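PDB 4Q9D: benzoylformate decarboxylase from Mycobacterium smegmatis, which belongs to the thiamine pyrophosphate enzyme family and holds a magnesium ion in its C-terminal thiamine pyrophosphate-binding domain. Local coordinates for residues 55-60 with 68-73; 359-364 with 457-462; 192-197 with 326-331. All blocks are in the same frame, centred on the assembly; numbering follows the deposited sequence.

Contact 1: residues 55-60 with 68-73; sequences AMADGF and ALVNLH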
# COMPACT_ATOMS: atom_id res chain seq x y z
N ALA B 55 20.22 12.67 2.26
CA ALA B 55 20.84 12.80 3.60
C ALA B 55 21.48 14.18 3.75
O ALA B 55 21.48 14.74 4.82
CB ALA B 55 21.89 11.67 3.83
N MET B 56 22.00 14.72 2.65
CA MET B 56 22.56 16.07 2.64
C MET B 56 21.45 17.09 2.93
O MET B 56 21.62 18.01 3.73
CB MET B 56 23.19 16.37 1.27
CG MET B 56 24.24 17.45 1.24
SD MET B 56 24.95 17.59 -0.42
CE MET B 56 25.75 15.97 -0.53
N ALA B 57 20.29 16.90 2.30
CA ALA B 57 19.16 17.80 2.52
C ALA B 57 18.73 17.70 3.95
O ALA B 57 18.37 18.70 4.57
CB ALA B 57 17.97 17.45 1.58
N ASP B 58 18.76 16.47 4.49
CA ASP B 58 18.39 16.21 5.88
C ASP B 58 19.30 17.06 6.80
O ASP B 58 18.82 17.84 7.63
CB ASP B 58 18.56 14.71 6.17
CG ASP B 58 18.03 14.27 7.52
OD1 ASP B 58 17.53 15.10 8.32
OD2 ASP B 58 18.09 13.03 7.78
N GLY B 59 20.61 16.96 6.61
CA GLY B 59 21.53 17.75 7.42
C GLY B 59 21.34 19.26 7.26
O GLY B 59 21.39 20.01 8.24
N PHE B 60 21.08 19.69 6.02
CA PHE B 60 20.81 21.09 5.73
C PHE B 60 19.59 21.59 6.48
O PHE B 60 19.64 22.64 7.15
CB PHE B 60 20.60 21.29 4.21
CG PHE B 60 20.48 22.76 3.77
CD1 PHE B 60 21.62 23.54 3.54
CD2 PHE B 60 19.22 23.35 3.54
CE1 PHE B 60 21.51 24.87 3.10
CE2 PHE B 60 19.10 24.68 3.08
CZ PHE B 60 20.24 25.44 2.87
N ALA B 68 13.64 21.61 3.47
CA ALA B 68 14.52 21.60 2.29
C ALA B 68 13.89 20.75 1.20
O ALA B 68 13.13 19.82 1.48
CB ALA B 68 15.89 21.05 2.63
N LEU B 69 14.25 21.06 -0.04
CA LEU B 69 13.66 20.46 -1.21
C LEU B 69 14.66 19.50 -1.84
O LEU B 69 15.82 19.81 -1.99
CB LEU B 69 13.30 21.59 -2.17
CG LEU B 69 12.54 21.42 -3.46
CD1 LEU B 69 11.22 20.71 -3.22
CD2 LEU B 69 12.32 22.84 -3.99
N VAL B 70 14.19 18.31 -2.17
CA VAL B 70 15.04 17.33 -2.80
C VAL B 70 14.42 17.00 -4.16
O VAL B 70 13.18 16.99 -4.28
CB VAL B 70 15.12 16.10 -1.91
CG1 VAL B 70 16.00 15.04 -2.54
CG2 VAL B 70 15.69 16.51 -0.52
N ASN B 71 15.25 16.77 -5.18
CA ASN B 71 14.70 16.42 -6.50
C ASN B 71 15.40 15.21 -7.05
O ASN B 71 16.61 15.22 -7.19
CB ASN B 71 14.79 17.62 -7.47
CG ASN B 71 14.15 17.34 -8.83
OD1 ASN B 71 14.82 17.44 -9.86
ND2 ASN B 71 12.85 16.98 -8.84
N LEU B 72 14.62 14.16 -7.35
CA LEU B 72 15.18 12.84 -7.65
C LEU B 72 14.68 12.35 -9.01
O LEU B 72 13.60 12.74 -9.46
CB LEU B 72 14.77 11.82 -6.56
CG LEU B 72 15.10 12.20 -5.11
CD1 LEU B 72 14.65 11.12 -4.08
CD2 LEU B 72 16.57 12.43 -4.97
N HIS B 73 15.45 11.48 -9.64
CA HIS B 73 15.15 10.97 -10.97
C HIS B 73 14.16 9.77 -11.00
O HIS B 73 14.58 8.60 -10.90
CB HIS B 73 16.47 10.52 -11.61
CG HIS B 73 16.32 10.06 -13.02
ND1 HIS B 73 15.55 10.75 -13.95
CD2 HIS B 73 16.83 8.99 -13.68
CE1 HIS B 73 15.60 10.12 -15.11
NE2 HIS B 73 16.38 9.06 -14.98
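V70 and A57 bring a strand and a helix together, with A68 and F60 widening the patch. The V70 side chain leaves the strand with CB directed at the helix and then forks. CG2 lies beside the backbone N and meets A57 CB at 3.2 Å, shorter than a normal carbon–carbon contact, so the exact spacing is doubtful. CG1, which points away from the backbone N (chi1 179°), runs along the strand, where it rests 3.6 Å from L72 CD2 on the same side of the sheet. A branched valine suits this spot: one methyl serves the helix and the other its own strand.

One alternation back, A68 also faces the helix. Its CB lies 4.3 Å from A57 CB and 3.9 Å from A57 O, while F60 CD2 approaches it obliquely at 4.1 Å. Two alanines opposite one another allow the CA atoms of A57 and A68 to come within 6.0 Å. F60, whose CG lies opposite its backbone N (chi1 -173°), brings the ring to this end of the patch. No hydrogen bond crosses it, as expected between a helix and a strand whose backbone groups are engaged within their own helix or sheet.

Segment 55-60 of helix 50-64 runs nearly antiparallel to strand 68-72 (173°), as the connecting helix of a beta-alpha-beta crossover from strand 43-46 should. F24 of strand 22-25 touches both A57 and F60, V70 also packs on I97 of strand 95-101, and helix 408-421 lies against M56 and F60.

Contact 2: residues 359-364 with 457-462; sequences AVYEVL and VVLRNG. With MG (magnesium ion), chain F.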
# COMPACT_ATOMS: atom_id res chain seq x y z
N ALA B 359 42.90 7.01 22.05
CA ALA B 359 43.92 7.99 21.65
C ALA B 359 43.35 9.00 20.66
O ALA B 359 43.57 10.20 20.80
CB ALA B 359 45.11 7.29 21.01
N VAL B 360 42.63 8.51 19.65
CA VAL B 360 42.10 9.37 18.59
C VAL B 360 41.17 10.44 19.14
O VAL B 360 41.29 11.61 18.79
CB VAL B 360 41.27 8.56 17.52
CG1 VAL B 360 40.61 9.51 16.52
CG2 VAL B 360 42.14 7.55 16.83
N TYR B 361 40.22 10.04 19.99
CA TYR B 361 39.25 11.01 20.52
C TYR B 361 39.87 12.00 21.50
O TYR B 361 39.43 13.15 21.56
CB TYR B 361 38.03 10.31 21.12
CG TYR B 361 37.04 9.85 20.07
CD1 TYR B 361 35.92 10.61 19.76
CD2 TYR B 361 37.24 8.66 19.38
CE1 TYR B 361 35.01 10.19 18.76
CE2 TYR B 361 36.35 8.23 18.40
CZ TYR B 361 35.24 8.99 18.10
OH TYR B 361 34.36 8.52 17.14
N GLU B 362 40.90 11.59 22.23
CA GLU B 362 41.55 12.55 23.14
C GLU B 362 42.28 13.59 22.35
O GLU B 362 42.17 14.77 22.63
CB GLU B 362 42.53 11.89 24.12
CG GLU B 362 43.13 12.97 25.05
CD GLU B 362 44.16 12.44 26.04
OE1 GLU B 362 44.51 11.23 25.96
OE2 GLU B 362 44.62 13.24 26.87
N VAL B 363 43.02 13.16 21.33
CA VAL B 363 43.63 14.15 20.43
C VAL B 363 42.59 15.11 19.85
O VAL B 363 42.82 16.31 19.76
CB VAL B 363 44.39 13.49 19.27
CG1 VAL B 363 44.88 14.56 18.32
CG2 VAL B 363 45.56 12.65 19.82
N LEU B 364 41.43 14.58 19.44
CA LEU B 364 40.38 15.46 18.89
C LEU B 364 39.91 16.47 19.92
O LEU B 364 39.73 17.67 19.62
CB LEU B 364 39.17 14.63 18.45
CG LEU B 364 39.15 13.99 17.08
CD1 LEU B 364 37.88 13.16 17.03
CD2 LEU B 364 39.12 15.08 16.02
N VAL B 457 37.19 12.64 10.01
CA VAL B 457 38.19 11.82 10.67
C VAL B 457 37.74 10.38 10.57
O VAL B 457 36.77 9.97 11.20
CB VAL B 457 38.33 12.20 12.15
CG1 VAL B 457 39.33 11.24 12.84
CG2 VAL B 457 38.74 13.63 12.28
N VAL B 458 38.45 9.62 9.75
CA VAL B 458 38.03 8.26 9.44
C VAL B 458 38.85 7.24 10.22
O VAL B 458 40.07 7.17 10.08
CB VAL B 458 38.15 7.99 7.91
CG1 VAL B 458 37.84 6.54 7.60
CG2 VAL B 458 37.21 8.94 7.13
N LEU B 459 38.17 6.43 11.02
CA LEU B 459 38.85 5.44 11.85
C LEU B 459 38.98 4.12 11.10
O LEU B 459 38.02 3.34 10.99
CB LEU B 459 38.11 5.26 13.18
CG LEU B 459 38.14 6.45 14.16
CD1 LEU B 459 37.28 7.59 13.71
CD2 LEU B 459 37.67 5.98 15.54
N ARG B 460 40.18 3.89 10.59
CA ARG B 460 40.46 2.76 9.73
C ARG B 460 41.01 1.56 10.54
O ARG B 460 42.21 1.48 10.82
CB ARG B 460 41.44 3.19 8.62
CG ARG B 460 42.02 2.03 7.73
CD ARG B 460 41.07 1.67 6.61
NE ARG B 460 41.60 0.64 5.71
CZ ARG B 460 40.95 -0.46 5.39
NH1 ARG B 460 39.72 -0.67 5.88
NH2 ARG B 460 41.53 -1.35 4.58
N ASN B 461 40.14 0.64 10.91
CA ASN B 461 40.57 -0.58 11.57
C ASN B 461 40.37 -1.84 10.72
O ASN B 461 40.59 -2.95 11.21
CB ASN B 461 39.88 -0.75 12.95
CG ASN B 461 38.37 -0.78 12.85
OD1 ASN B 461 37.80 -0.90 11.76
ND2 ASN B 461 37.70 -0.69 13.99
N GLY B 462 39.96 -1.69 9.47
CA GLY B 462 39.87 -2.83 8.55
C GLY B 462 38.65 -3.73 8.72
O GLY B 462 38.59 -4.84 8.19
MG MG F . 35.80 -0.11 11.13
O HOH W 1 36.35 1.97 12.23
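Y361 and L459 make one of the two closer contacts here: CE2 of the ring meets L459 CD2 at 3.9 Å, the two side chains crossing at about a right angle. In the other, L364 and V457 slide past each other in opposite directions, with L364 CD2 4.0 Å from V457 CG2. V360 is looser, its CG1 4.3 Å from V457 CG1. The segment axes come no closer than 11.0 Å, a gap that the longer L364 and Y361 help to bridge, and branched aliphatic side chains suit the buried strand. The tyrosine is also anchored at its polar end, where OH is hydrogen-bonded to T381 and T431.

Beyond L459 the packing gives way to a polar, partly exposed turn. N461 holds CG between its backbone N and carbonyl carbon (chi1 59°) and binds magnesium through OD1 at 2.2 Å. A water 2.4 Å from magnesium donates a hydrogen bond to L459 O, its 2.5 Å length doubtfully short. G462, with positive phi, fits the turn, and its N is hydrogen-bonded to D434 OD2, which also forms a salt bridge with R460 NH1.

D434 and the carbonyl of E463 are further metal ligands. The chemistry is therefore divided: apolar contacts seat the strand against helix 357-367, while the turn after it offers oxygen to the cation, consistent with the GDG...N metal-binding motif of thiamine pyrophosphate enzymes.

Contact 3: residues 192-197 with 326-331; sequences QFAERI and TELIDT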
# COMPACT_ATOMS: atom_id res chain seq x y z
N GLN B 192 -1.81 18.22 35.46
CA GLN B 192 -1.86 16.93 36.14
C GLN B 192 -0.47 16.32 36.24
O GLN B 192 -0.13 15.74 37.27
CB GLN B 192 -2.81 15.94 35.45
CG GLN B 192 -4.29 16.19 35.73
CD GLN B 192 -5.24 15.48 34.73
OE1 GLN B 192 -4.81 14.69 33.87
NE2 GLN B 192 -6.53 15.79 34.85
N PHE B 193 0.31 16.40 35.15
CA PHE B 193 1.67 15.83 35.14
C PHE B 193 2.56 16.54 36.17
O PHE B 193 3.36 15.91 36.87
CB PHE B 193 2.31 15.92 33.73
CG PHE B 193 1.89 14.79 32.76
CD1 PHE B 193 0.69 14.10 32.93
CD2 PHE B 193 2.72 14.44 31.69
CE1 PHE B 193 0.31 13.07 32.03
CE2 PHE B 193 2.35 13.41 30.77
CZ PHE B 193 1.14 12.73 30.94
N ALA B 194 2.44 17.86 36.23
CA ALA B 194 3.22 18.66 37.17
C ALA B 194 2.91 18.25 38.61
O ALA B 194 3.81 18.18 39.44
CB ALA B 194 2.94 20.15 36.99
N GLU B 195 1.65 17.99 38.90
CA GLU B 195 1.27 17.55 40.23
C GLU B 195 1.94 16.21 40.54
O GLU B 195 2.37 15.99 41.66
CB GLU B 195 -0.25 17.42 40.37
CG GLU B 195 -0.98 18.73 40.66
CD GLU B 195 -0.46 19.45 41.92
OE1 GLU B 195 -0.01 18.77 42.88
OE2 GLU B 195 -0.48 20.70 41.93
N ARG B 196 2.00 15.32 39.56
CA ARG B 196 2.57 14.00 39.79
C ARG B 196 4.09 14.15 40.04
O ARG B 196 4.69 13.42 40.83
CB ARG B 196 2.32 13.09 38.58
CG ARG B 196 3.08 11.75 38.63
CD ARG B 196 2.48 10.85 39.72
NE ARG B 196 3.23 9.62 39.95
CZ ARG B 196 4.30 9.54 40.74
NH1 ARG B 196 4.74 10.64 41.35
NH2 ARG B 196 4.91 8.37 40.92
N ILE B 197 4.69 15.09 39.33
CA ILE B 197 6.11 15.38 39.47
C ILE B 197 6.39 15.96 40.87
O ILE B 197 7.36 15.59 41.50
CB ILE B 197 6.58 16.33 38.35
CG1 ILE B 197 6.59 15.61 36.97
CG2 ILE B 197 7.97 16.95 38.65
CD1 ILE B 197 6.81 16.59 35.82
N THR B 326 8.26 24.25 34.15
CA THR B 326 9.06 25.06 35.05
C THR B 326 8.15 25.94 35.92
O THR B 326 8.24 25.93 37.15
CB THR B 326 10.02 25.95 34.27
OG1 THR B 326 10.93 25.11 33.55
CG2 THR B 326 10.81 26.82 35.23
N GLU B 327 7.26 26.69 35.28
CA GLU B 327 6.29 27.49 36.01
C GLU B 327 5.38 26.68 36.90
O GLU B 327 5.05 27.13 37.98
CB GLU B 327 5.47 28.36 35.07
CG GLU B 327 6.34 29.39 34.39
CD GLU B 327 5.66 30.07 33.22
OE1 GLU B 327 4.54 29.65 32.86
OE2 GLU B 327 6.26 31.01 32.64
N LEU B 328 4.99 25.46 36.49
CA LEU B 328 4.00 24.70 37.26
C LEU B 328 4.56 23.94 38.46
O LEU B 328 3.87 23.80 39.46
CB LEU B 328 3.21 23.72 36.39
CG LEU B 328 2.36 24.27 35.24
CD1 LEU B 328 2.03 23.15 34.27
CD2 LEU B 328 1.08 24.85 35.78
N ILE B 329 5.79 23.42 38.36
CA ILE B 329 6.28 22.60 39.47
C ILE B 329 6.76 23.44 40.69
O ILE B 329 7.20 24.59 40.56
CB ILE B 329 7.40 21.59 39.04
CG1 ILE B 329 8.67 22.32 38.65
CG2 ILE B 329 6.92 20.66 37.91
CD1 ILE B 329 9.91 21.45 38.81
N ASP B 330 6.66 22.83 41.86
CA ASP B 330 7.22 23.39 43.09
C ASP B 330 8.73 23.30 43.04
O ASP B 330 9.29 22.37 42.45
CB ASP B 330 6.74 22.56 44.28
CG ASP B 330 5.27 22.68 44.49
OD1 ASP B 330 4.73 23.75 44.13
OD2 ASP B 330 4.66 21.71 45.02
N THR B 331 9.40 24.24 43.68
CA THR B 331 10.82 24.08 44.00
C THR B 331 10.93 22.96 45.04
O THR B 331 10.26 23.00 46.08
CB THR B 331 11.41 25.39 44.52
OG1 THR B 331 11.32 26.39 43.50
CG2 THR B 331 12.85 25.21 44.90
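A194 and I197 meet L328 and I329 without any flat group between them. The nearest ring, that of F193, is turned from this surface and packs on L296 of strand 294-299 instead. The carboxylates of E195 and D330 approach the border, where E195 OE1 and D330 OD2 are 5.9 Å apart, like charges that may repel weakly, probably softened by solvent.

The contact itself is entirely aliphatic. A194 CB sits 3.6 Å from L328 CB, a close fit for which the small alanine is well suited. I329 sends CG2 between two helix residues, 4.1 Å from A194 CB and 3.9 Å from I197 CG2. Its CG1 occupies the position between the backbone N and carbonyl carbon (chi1 68°), which places CG2 beside the N and facing the helix.

I329 is where the chain leaves helical geometry, and the polar groups of this end find partners: D330 N bonds to N198 OD1, and K226 NZ to T326 O. I197 also reaches strands 269-273 and 294-299. The helix leading into strand 203-207 packs beside the end of the helix that follows strand 312-315, consistent with the Rossmann-like, parallel alpha/beta central domain.

From the N terminus, contact 1 closes first and spans least: only seven residues separate segments 55-60 and 68-73 in the N-terminal domain. Contact 3 follows, with 128 residues between its segments, and thereby joins the helices that precede and follow the central domain's six-stranded sheet. Helix 357-367 then comes next after helix 318-328 and opens contact 2, whose 92-residue loop returns to strand 454-460 of the C-terminal domain. The three loops lie in series, neither nested nor crossed, one for each parallel sheet. Contacts 1 and 2 have centres about 29 Å apart, whereas contact 3 lies across the chain's centre from contact 1.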